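Local coordinates for interleukin-20 receptor subunit beta (Homo sapiens, PDB 6DF3), which pairs with a second receptor subunit to form cell-surface receptors for the cytokines IL-19, IL-20 and IL-24, at residues 33-38 and 76-81. The protein carries 1 engineered substitution. Residues are numbered along the deposited sequence; the frame is centred on the assembly and turned at random.
Sequences SVEYQG and NLRVRA
Glu35 OE1 takes two N-H groups from Arg78: NH2 donates a short, straight bond of 2.7 Å, and NE adds a weak one at 3.2 Å. The guanidinium presents its edge, with OE1 almost exactly in its plane, and the carboxylate is turned only 27° from it, so the salt bridge is nearly flat. Arg78 gets there with CG between its backbone N and carbonyl carbon (chi1 64°) and the chain then extended, lying alongside Glu35. Trp49 and Trp90 both make cation-pi contacts with the same guanidinium. An alanine in place of Arg78, lacking the guanidinium, would probably leave the Glu35 carboxylate without its charged mate and Trp49 and Trp90 without their cation-pi partner. Beneath the side chains, strands 31-37 and 74-83 run antiparallel as neighbours in the first fibronectin type III domain of the receptor's extracellular part. Ser33-Arg80, Glu35-Arg78 and Gln37-Asn76 are the hydrogen-bonded pairs, each closed by two backbone bonds, and their side chains share the face that carries the salt bridge. At one end of that face Asn76 ND2 gives a hydrogen bond of 3.1 Å to Gln37 OE1, in the plane of both amides although these are 37° apart. Ser42 OG also bonds to ND2, while Gln37 NE2 turns to the carbonyls of Ser46 and Ile48. At the other end a water lies between Ser33 OG and Arg80 NE, accepting only a weak bond from the latter. On the opposite face the contacts between the strands are apolar: Val34 CG2 meets Val79 CG2 at 3.9 Å, and Leu77 CD2 comes up against Tyr36 CB at 3.6 Å. The Tyr36 ring leads away from strand 74-83, and its OH is hydrogen-bonded to a basic side chain of another protein in the assembly.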
ATOM      1  N   SER C  33       6.172   3.032  30.229  1.00 65.38           N
ATOM      2  CA  SER C  33       5.094   2.923  29.193  1.00 64.20           C
ATOM      3  C   SER C  33       5.099   4.162  28.348  1.00 58.97           C
ATOM      4  O   SER C  33       5.213   5.270  28.877  1.00 59.42           O
ATOM      5  CB  SER C  33       3.710   2.729  29.816  1.00 65.85           C
ATOM      6  OG  SER C  33       3.784   1.670  30.761  1.00 71.84           O
ATOM      7  N   VAL C  34       5.008   3.964  27.040  1.00 55.35           N
ATOM      8  CA  VAL C  34       4.941   5.070  26.104  1.00 53.63           C
ATOM      9  C   VAL C  34       3.570   5.200  25.402  1.00 53.95           C
ATOM     10  O   VAL C  34       3.024   4.203  24.978  1.00 52.19           O
ATOM     11  CB  VAL C  34       6.008   4.932  25.036  1.00 49.44           C
ATOM     12  CG1 VAL C  34       5.917   6.082  24.059  1.00 46.48           C
ATOM     13  CG2 VAL C  34       7.366   4.839  25.691  1.00 54.51           C
ATOM     14  N   GLU C  35       3.062   6.432  25.267  1.00 51.34           N
ATOM     15  CA  GLU C  35       1.855   6.678  24.483  1.00 50.76           C
ATOM     16  C   GLU C  35       2.068   7.846  23.526  1.00 48.09           C
ATOM     17  O   GLU C  35       2.983   8.619  23.746  1.00 48.52           O
ATOM     18  CB  GLU C  35       0.705   6.979  25.399  1.00 52.38           C
ATOM     19  CG  GLU C  35       0.345   5.767  26.219  1.00 55.32           C
ATOM     20  CD  GLU C  35      -0.858   6.017  27.116  1.00 61.97           C
ATOM     21  OE1 GLU C  35      -1.231   7.197  27.322  1.00 61.98           O
ATOM     22  OE2 GLU C  35      -1.412   5.015  27.649  1.00 72.46           O
ATOM     23  N   TYR C  36       1.237   7.954  22.473  1.00 46.24           N
ATOM     24  CA  TYR C  36       1.408   9.001  21.436  1.00 42.28           C
ATOM     25  C   TYR C  36       0.088   9.526  20.970  1.00 43.97           C
ATOM     26  O   TYR C  36      -0.964   8.911  21.231  1.00 45.71           O
ATOM     27  CB  TYR C  36       2.151   8.425  20.225  1.00 44.15           C
ATOM     28  CG  TYR C  36       1.392   7.351  19.416  1.00 40.99           C
ATOM     29  CD1 TYR C  36       1.394   6.060  19.795  1.00 48.18           C
ATOM     30  CD2 TYR C  36       0.652   7.684  18.288  1.00 44.39           C
ATOM     31  CE1 TYR C  36       0.728   5.057  19.065  1.00 47.57           C
ATOM     32  CE2 TYR C  36      -0.057   6.730  17.546  1.00 42.92           C
ATOM     33  CZ  TYR C  36      -0.002   5.415  17.940  1.00 45.62           C
ATOM     34  OH  TYR C  36      -0.724   4.472  17.287  1.00 45.73           O
ATOM     35  N   GLN C  37       0.147  10.687  20.352  1.00 44.06           N
ATOM     36  CA  GLN C  37      -0.918  11.284  19.566  1.00 44.97           C
ATOM     37  C   GLN C  37      -0.314  11.779  18.278  1.00 45.12           C
ATOM     38  O   GLN C  37       0.767  12.409  18.280  1.00 42.33           O
ATOM     39  CB  GLN C  37      -1.387  12.600  20.200  1.00 46.81           C
ATOM     40  CG  GLN C  37      -2.006  12.402  21.541  1.00 51.76           C
ATOM     41  CD  GLN C  37      -2.626  13.668  22.110  1.00 49.89           C
ATOM     42  OE1 GLN C  37      -2.023  14.733  22.036  1.00 50.48           O
ATOM     43  NE2 GLN C  37      -3.767  13.537  22.739  1.00 48.15           N
ATOM     44  N   GLY C  38      -0.980  11.528  17.171  1.00 43.53           N
ATOM     45  CA  GLY C  38      -0.619  12.224  15.924  1.00 42.83           C
ATOM     46  C   GLY C  38      -1.239  13.582  16.013  1.00 43.99           C
ATOM     47  O   GLY C  38      -1.967  13.882  16.965  1.00 41.86           O
ATOM     48  N   ASN C  76       2.999  13.977  19.229  1.00 42.60           N
ATOM     49  CA  ASN C  76       3.291  14.043  20.615  1.00 43.31           C
ATOM     50  C   ASN C  76       3.544  12.666  21.125  1.00 42.65           C
ATOM     51  O   ASN C  76       2.888  11.720  20.727  1.00 41.24           O
ATOM     52  CB  ASN C  76       2.097  14.631  21.392  1.00 46.19           C
ATOM     53  CG  ASN C  76       1.697  16.004  20.898  1.00 48.12           C
ATOM     54  OD1 ASN C  76       2.516  16.743  20.384  1.00 52.56           O
ATOM     55  ND2 ASN C  76       0.408  16.315  21.008  1.00 48.11           N
ATOM     56  N   LEU C  77       4.452  12.586  22.073  1.00 43.46           N
ATOM     57  CA  LEU C  77       4.834  11.344  22.724  1.00 44.89           C
ATOM     58  C   LEU C  77       4.951  11.639  24.233  1.00 48.22           C
ATOM     59  O   LEU C  77       5.324  12.731  24.625  1.00 47.96           O
ATOM     60  CB  LEU C  77       6.154  10.915  22.153  1.00 48.07           C
ATOM     61  CG  LEU C  77       6.097  10.359  20.722  1.00 47.87           C
ATOM     62  CD1 LEU C  77       7.487  10.442  20.125  1.00 50.91           C
ATOM     63  CD2 LEU C  77       5.644   8.921  20.819  1.00 51.17           C
ATOM     64  N   ARG C  78       4.519  10.698  25.066  1.00 47.93           N
ATOM     65  CA  ARG C  78       4.708  10.798  26.484  1.00 51.15           C
ATOM     66  C   ARG C  78       5.092   9.470  27.101  1.00 52.86           C
ATOM     67  O   ARG C  78       4.732   8.411  26.611  1.00 53.63           O
ATOM     68  CB  ARG C  78       3.456  11.318  27.145  1.00 52.51           C
ATOM     69  CG  ARG C  78       2.252  10.430  27.018  1.00 51.20           C
ATOM     70  CD  ARG C  78       1.059  11.034  27.775  1.00 51.69           C
ATOM     71  NE  ARG C  78      -0.012  10.075  27.906  1.00 52.05           N
ATOM     72  CZ  ARG C  78      -1.185  10.353  28.461  1.00 55.94           C
ATOM     73  NH1 ARG C  78      -1.435  11.536  28.980  1.00 55.68           N
ATOM     74  NH2 ARG C  78      -2.109   9.430  28.506  1.00 56.80           N
ATOM     75  N   VAL C  79       5.777   9.525  28.206  1.00 54.14           N
ATOM     76  CA  VAL C  79       6.292   8.307  28.821  1.00 57.20           C
ATOM     77  C   VAL C  79       6.151   8.350  30.328  1.00 60.58           C
ATOM     78  O   VAL C  79       6.213   9.412  30.929  1.00 56.78           O
ATOM     79  CB  VAL C  79       7.751   8.089  28.447  1.00 59.72           C
ATOM     80  CG1 VAL C  79       8.611   9.218  28.998  1.00 63.11           C
ATOM     81  CG2 VAL C  79       8.266   6.731  28.952  1.00 62.07           C
ATOM     82  N   ARG C  80       5.932   7.208  30.952  1.00 63.53           N
ATOM     83  CA  ARG C  80       5.915   7.192  32.412  1.00 67.79           C
ATOM     84  C   ARG C  80       6.578   5.942  32.927  1.00 71.38           C
ATOM     85  O   ARG C  80       6.799   4.991  32.184  1.00 69.65           O
ATOM     86  CB  ARG C  80       4.486   7.297  32.939  1.00 70.81           C
ATOM     87  CG  ARG C  80       3.641   6.024  32.828  1.00 74.04           C
ATOM     88  CD  ARG C  80       2.250   6.178  33.433  1.00 77.73           C
ATOM     89  NE  ARG C  80       1.415   5.061  32.994  1.00 82.58           N
ATOM     90  CZ  ARG C  80       0.111   4.930  33.244  1.00 84.02           C
ATOM     91  NH1 ARG C  80      -0.545   5.818  33.977  1.00 79.76           N
ATOM     92  NH2 ARG C  80      -0.537   3.875  32.750  1.00 87.65           N
ATOM     93  N   ALA C  81       6.883   5.953  34.216  1.00 76.67           N
ATOM     94  CA  ALA C  81       7.553   4.856  34.840  1.00 83.50           C
ATOM     95  C   ALA C  81       6.606   4.181  35.804  1.00 87.10           C
ATOM     96  O   ALA C  81       5.772   4.843  36.397  1.00 85.66           O
ATOM     97  CB  ALA C  81       8.773   5.364  35.566  1.00 88.93           C
TER
HETATM   98  O   HOH W   1       3.587   2.720  33.045  1.00110.56           O